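Local structure of Exo-beta-1,3-galactanase (Bifidobacterium bifidum, 5FLW) at residues V141-S153 and H161-V173. The protein probably acts as a family 43 exo-beta-1,3-galactanase, releasing galactose from the ends of beta-1,3-galactan chains. Sequence-based numbering, arbitrary orientation. Where two conformers were deposited one is given.
Sequences VFQDEDGSGYIMS and HIYRLADDYLTIV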
loop_
_atom_site.group_PDB
_atom_site.type_symbol
_atom_site.label_atom_id
_atom_site.label_comp_id
_atom_site.label_asym_id
_atom_site.label_seq_id
_atom_site.Cartn_x
_atom_site.Cartn_y
_atom_site.Cartn_z
ATOM N N VAL A 141 1.917 -3.477 -4.151
ATOM C CA VAL A 141 2.860 -4.421 -4.751
ATOM C C VAL A 141 2.780 -5.797 -4.083
ATOM O O VAL A 141 2.385 -5.943 -2.918
ATOM C CB VAL A 141 4.321 -3.901 -4.770
ATOM C CG1 VAL A 141 4.446 -2.650 -5.668
ATOM C CG2 VAL A 141 4.808 -3.625 -3.342
ATOM N N PHE A 142 3.208 -6.819 -4.832
ATOM C CA PHE A 142 3.321 -8.164 -4.287
ATOM C C PHE A 142 4.481 -8.889 -4.977
ATOM O O PHE A 142 4.632 -8.818 -6.197
ATOM C CB PHE A 142 1.996 -8.944 -4.422
ATOM C CG PHE A 142 2.100 -10.400 -4.018
ATOM C CD1 PHE A 142 2.200 -10.765 -2.681
ATOM C CD2 PHE A 142 2.118 -11.401 -4.979
ATOM C CE1 PHE A 142 2.325 -12.086 -2.322
ATOM C CE2 PHE A 142 2.238 -12.717 -4.616
ATOM C CZ PHE A 142 2.342 -13.060 -3.282
ATOM N N GLN A 143 5.301 -9.571 -4.184
ATOM C CA GLN A 143 6.409 -10.374 -4.688
ATOM C C GLN A 143 6.176 -11.828 -4.281
ATOM O O GLN A 143 6.094 -12.139 -3.085
ATOM C CB GLN A 143 7.732 -9.853 -4.138
ATOM C CG GLN A 143 8.928 -10.574 -4.652
ATOM C CD GLN A 143 10.202 -9.891 -4.243
ATOM O OE1 GLN A 143 10.508 -9.770 -3.043
ATOM N NE2 GLN A 143 10.949 -9.403 -5.232
ATOM N N ASP A 144 6.048 -12.706 -5.278
ATOM C CA ASP A 144 5.714 -14.110 -5.070
ATOM C C ASP A 144 6.979 -14.937 -4.753
ATOM O O ASP A 144 8.118 -14.449 -4.859
ATOM C CB ASP A 144 4.950 -14.648 -6.284
ATOM C CG ASP A 144 3.942 -15.748 -5.931
ATOM O OD1 ASP A 144 4.026 -16.358 -4.840
ATOM O OD2 ASP A 144 3.077 -16.015 -6.793
ATOM N N GLU A 145 6.746 -16.210 -4.369
ATOM C CA GLU A 145 7.830 -17.067 -3.892
ATOM C C GLU A 145 8.833 -17.386 -4.993
ATOM O O GLU A 145 10.009 -17.643 -4.706
ATOM C CB GLU A 145 7.263 -18.365 -3.291
ATOM C CG GLU A 145 8.245 -19.115 -2.376
ATOM C CD GLU A 145 7.555 -20.063 -1.405
ATOM O OE1 GLU A 145 6.351 -20.333 -1.608
ATOM O OE2 GLU A 145 8.210 -20.522 -0.441
ATOM N N ASP A 146 8.386 -17.379 -6.250
ATOM C CA ASP A 146 9.256 -17.625 -7.394
ATOM C C ASP A 146 10.046 -16.394 -7.827
ATOM O O ASP A 146 10.771 -16.479 -8.823
ATOM C CB ASP A 146 8.409 -18.136 -8.569
ATOM C CG ASP A 146 7.467 -17.058 -9.165
ATOM O OD1 ASP A 146 7.193 -15.997 -8.552
ATOM O OD2 ASP A 146 6.928 -17.307 -10.265
ATOM N N GLY A 147 9.879 -15.249 -7.143
ATOM C CA GLY A 147 10.569 -14.019 -7.490
ATOM C C GLY A 147 9.815 -13.107 -8.431
ATOM O O GLY A 147 10.306 -12.019 -8.734
ATOM N N SER A 148 8.658 -13.526 -8.937
ATOM C CA SER A 148 7.880 -12.641 -9.790
ATOM C C SER A 148 7.363 -11.452 -8.995
ATOM O O SER A 148 6.952 -11.593 -7.836
ATOM C CB SER A 148 6.710 -13.390 -10.401
ATOM O OG SER A 148 7.207 -14.348 -11.308
ATOM N N GLY A 149 7.404 -10.267 -9.617
ATOM C CA GLY A 149 6.909 -9.049 -9.008
ATOM C C GLY A 149 5.633 -8.586 -9.686
ATOM O O GLY A 149 5.457 -8.763 -10.902
ATOM N N TYR A 150 4.755 -7.960 -8.900
ATOM C CA TYR A 150 3.457 -7.512 -9.371
ATOM C C TYR A 150 3.140 -6.149 -8.790
ATOM O O TYR A 150 3.481 -5.843 -7.635
ATOM C CB TYR A 150 2.331 -8.480 -8.935
ATOM C CG TYR A 150 2.578 -9.867 -9.439
ATOM C CD1 TYR A 150 3.349 -10.776 -8.713
ATOM C CD2 TYR A 150 2.061 -10.274 -10.675
ATOM C CE1 TYR A 150 3.610 -12.074 -9.216
ATOM C CE2 TYR A 150 2.306 -11.555 -11.179
ATOM C CZ TYR A 150 3.073 -12.457 -10.458
ATOM O OH TYR A 150 3.284 -13.707 -11.005
ATOM N N ILE A 151 2.450 -5.352 -9.593
ATOM C CA ILE A 151 1.863 -4.116 -9.116
ATOM C C ILE A 151 0.347 -4.212 -9.295
ATOM O O ILE A 151 -0.142 -4.583 -10.372
ATOM C CB ILE A 151 2.501 -2.883 -9.792
ATOM C CG1 ILE A 151 1.927 -1.582 -9.221
ATOM C CG2 ILE A 151 2.341 -2.928 -11.288
ATOM C CD1 ILE A 151 2.764 -0.380 -9.552
ATOM N N MET A 152 -0.389 -3.923 -8.217
ATOM C CA MET A 152 -1.841 -3.862 -8.288
ATOM C C MET A 152 -2.228 -2.418 -8.535
ATOM O O MET A 152 -1.609 -1.503 -7.978
ATOM C CB MET A 152 -2.508 -4.383 -7.004
ATOM C CG MET A 152 -2.149 -5.827 -6.633
ATOM S SD MET A 152 -0.620 -6.014 -5.661
ATOM C CE MET A 152 -1.185 -5.494 -4.022
ATOM N N SER A 153 -3.248 -2.207 -9.368
ATOM C CA SER A 153 -3.511 -0.865 -9.892
ATOM C C SER A 153 -5.005 -0.671 -10.111
ATOM O O SER A 153 -5.589 -1.316 -10.990
ATOM C CB SER A 153 -2.767 -0.661 -11.233
ATOM O OG SER A 153 -3.219 0.512 -11.912
ATOM N N HIS A 161 -6.387 -4.067 -11.404
ATOM C CA HIS A 161 -5.492 -4.979 -12.101
ATOM C C HIS A 161 -4.466 -5.567 -11.146
ATOM O O HIS A 161 -4.019 -4.914 -10.196
ATOM C CB HIS A 161 -4.687 -4.260 -13.190
ATOM C CG HIS A 161 -5.516 -3.633 -14.267
ATOM N ND1 HIS A 161 -5.711 -4.223 -15.498
ATOM C CD2 HIS A 161 -6.178 -2.453 -14.307
ATOM C CE1 HIS A 161 -6.461 -3.433 -16.250
ATOM N NE2 HIS A 161 -6.771 -2.360 -15.546
ATOM N N ILE A 162 -4.039 -6.784 -11.461
ATOM C CA ILE A 162 -2.747 -7.322 -11.050
ATOM C C ILE A 162 -1.893 -7.329 -12.310
ATOM O O ILE A 162 -2.228 -8.011 -13.288
ATOM C CB ILE A 162 -2.865 -8.742 -10.471
ATOM C CG1 ILE A 162 -3.805 -8.763 -9.246
ATOM C CG2 ILE A 162 -1.473 -9.288 -10.149
ATOM C CD1 ILE A 162 -4.081 -10.136 -8.664
ATOM N N TYR A 163 -0.826 -6.527 -12.318
ATOM C CA TYR A 163 0.087 -6.426 -13.449
ATOM C C TYR A 163 1.402 -7.117 -13.101
ATOM O O TYR A 163 1.976 -6.849 -12.039
ATOM C CB TYR A 163 0.407 -4.962 -13.716
ATOM C CG TYR A 163 -0.690 -4.132 -14.335
ATOM C CD1 TYR A 163 -1.347 -4.548 -15.506
ATOM C CD2 TYR A 163 -1.021 -2.885 -13.793
ATOM C CE1 TYR A 163 -2.332 -3.741 -16.095
ATOM C CE2 TYR A 163 -2.003 -2.091 -14.362
ATOM C CZ TYR A 163 -2.642 -2.514 -15.508
ATOM O OH TYR A 163 -3.609 -1.725 -16.063
ATOM N N ARG A 164 1.897 -7.970 -13.995
ATOM C CA ARG A 164 3.196 -8.596 -13.784
ATOM C C ARG A 164 4.300 -7.693 -14.337
ATOM O O ARG A 164 4.179 -7.164 -15.444
ATOM C CB ARG A 164 3.276 -9.990 -14.405
ATOM C CG ARG A 164 4.584 -10.741 -14.102
ATOM C CD ARG A 164 4.499 -12.210 -14.460
ATOM N NE ARG A 164 4.082 -12.413 -15.854
ATOM C CZ ARG A 164 4.909 -12.604 -16.886
ATOM N NH1 ARG A 164 6.226 -12.632 -16.687
ATOM N NH2 ARG A 164 4.424 -12.790 -18.119
ATOM N N LEU A 165 5.370 -7.533 -13.556
ATOM C CA LEU A 165 6.496 -6.708 -13.955
ATOM C C LEU A 165 7.467 -7.512 -14.816
ATOM O O LEU A 165 7.598 -8.741 -14.674
ATOM C CB LEU A 165 7.247 -6.236 -12.707
ATOM C CG LEU A 165 6.461 -5.302 -11.782
ATOM C CD1 LEU A 165 7.074 -5.254 -10.369
ATOM C CD2 LEU A 165 6.421 -3.904 -12.380
ATOM N N ALA A 166 8.193 -6.787 -15.674
ATOM C CA ALA A 166 9.353 -7.337 -16.356
ATOM C C ALA A 166 10.380 -7.793 -15.318
ATOM O O ALA A 166 10.335 -7.398 -14.141
ATOM C CB ALA A 166 9.982 -6.255 -17.233
ATOM N N ASP A 167 11.318 -8.642 -15.759
ATOM C CA ASP A 167 12.327 -9.179 -14.843
ATOM C C ASP A 167 13.185 -8.097 -14.208
ATOM O O ASP A 167 13.726 -8.312 -13.121
ATOM C CB ASP A 167 13.267 -10.156 -15.550
ATOM C CG ASP A 167 12.605 -11.471 -15.899
ATOM O OD1 ASP A 167 11.520 -11.778 -15.344
ATOM O OD2 ASP A 167 13.170 -12.181 -16.763
ATOM N N ASP A 168 13.399 -6.973 -14.888
ATOM C CA ASP A 168 14.145 -5.883 -14.267
ATOM C C ASP A 168 13.261 -4.977 -13.405
ATOM O O ASP A 168 13.749 -3.962 -12.893
ATOM C CB ASP A 168 14.912 -5.080 -15.321
ATOM C CG ASP A 168 13.993 -4.370 -16.307
ATOM O OD1 ASP A 168 12.764 -4.369 -16.118
ATOM O OD2 ASP A 168 14.519 -3.789 -17.289
ATOM N N TYR A 169 11.973 -5.308 -13.269
ATOM C CA TYR A 169 11.012 -4.622 -12.411
ATOM C C TYR A 169 10.706 -3.182 -12.846
ATOM O O TYR A 169 10.047 -2.455 -12.087
ATOM C CB TYR A 169 11.429 -4.672 -10.933
ATOM C CG TYR A 169 11.107 -5.960 -10.189
ATOM C CD1 TYR A 169 10.876 -7.166 -10.860
ATOM C CD2 TYR A 169 11.010 -5.965 -8.793
ATOM C CE1 TYR A 169 10.574 -8.345 -10.152
ATOM C CE2 TYR A 169 10.713 -7.128 -8.084
ATOM C CZ TYR A 169 10.498 -8.308 -8.752
ATOM O OH TYR A 169 10.192 -9.456 -8.018
ATOM N N LEU A 170 11.111 -2.752 -14.059
ATOM C CA LEU A 170 10.984 -1.344 -14.458
ATOM C C LEU A 170 9.725 -1.040 -15.273
ATOM O O LEU A 170 9.382 0.141 -15.449
ATOM C CB LEU A 170 12.198 -0.892 -15.276
ATOM C CG LEU A 170 13.556 -1.008 -14.580
ATOM C CD1 LEU A 170 14.638 -0.557 -15.536
ATOM C CD2 LEU A 170 13.574 -0.203 -13.312
ATOM N N THR A 171 9.043 -2.075 -15.781
ATOM C CA THR A 171 7.811 -1.880 -16.540
ATOM C C THR A 171 6.922 -3.121 -16.401
ATOM O O THR A 171 7.268 -4.078 -15.707
ATOM C CB THR A 171 8.106 -1.480 -17.991
ATOM O OG1 THR A 171 6.890 -1.007 -18.577
ATOM C CG2 THR A 171 8.665 -2.659 -18.790
ATOM N N ILE A 172 5.745 -3.068 -17.047
ATOM C CA ILE A 172 4.691 -4.078 -16.951
ATOM C C ILE A 172 4.648 -4.882 -18.245
ATOM O O ILE A 172 4.711 -4.310 -19.340
ATOM C CB ILE A 172 3.344 -3.367 -16.751
ATOM C CG1 ILE A 172 3.353 -2.567 -15.457
ATOM C CG2 ILE A 172 2.175 -4.362 -16.797
ATOM C CD1 ILE A 172 2.127 -1.611 -15.413
ATOM N N VAL A 173 4.510 -6.203 -18.115
ATOM C CA VAL A 173 4.516 -7.106 -19.263
ATOM C C VAL A 173 3.249 -7.950 -19.373
ATOM O O VAL A 173 3.064 -8.624 -20.399
ATOM C CB VAL A 173 5.784 -8.006 -19.311
ATOM C CG1 VAL A 173 7.086 -7.167 -19.342
ATOM C CG2 VAL A 173 5.806 -9.016 -18.175
HETATM O O HOH W 1 7.297 -13.385 -13.925
HETATM O O HOH W 2 8.232 -10.320 -12.417
HETATM O O HOH W 3 -4.118 0.449 -14.462
#
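Tyr-169 and Gln-143 meet through the phenol oxygen: Gln-143 NE2 donates to Tyr-169 OH over 2.9 Å, nearly straight (171°) and in the plane of its amide, while Tyr-169 OH donates to Gly-147 O at 2.7 Å from above the carbonyl plane. The phenol oxygen thus donates one hydrogen bond and accepts one. Gln-143 reaches it with CG anti to the backbone N (chi1 -177°) and an extended chain. A phenylalanine in place of Tyr-169 would probably leave Gly-147 O and one N-H of Gln-143 without these partners. The ring also lies against Gly-149 CA, 3.7 Å from Tyr-169 CZ, where a CB on Gly-149 would clash. Beside it, water 2 links Gly-149 N to Leu-165 O. Strand segments 149-153 and 161-165 run antiparallel (148°); their strands, 149-155 and 159-165, are the middle pair of a four-stranded blade in the five-bladed beta-propeller of family 43. Paired backbone bonds fix the register, Tyr-163 N to Ile-151 O at 2.8 Å and its reciprocal. On one face, Tyr-150 CE2 rests 3.7 Å from Arg-164 CB, and Glu-174 takes the guanidinium in a salt bridge. On the other, Ser-153 CB sits 3.5 Å from Tyr-163 CE2; water 3 bonds to both hydroxyls, and Ser-153 OG is also hydrogen-bonded to Ser-136 OG. Further out, His-88 O accepts from Gln-143 NE2, and Leu-87 and Val-96 of the preceding blade touch the Tyr-169 side chain.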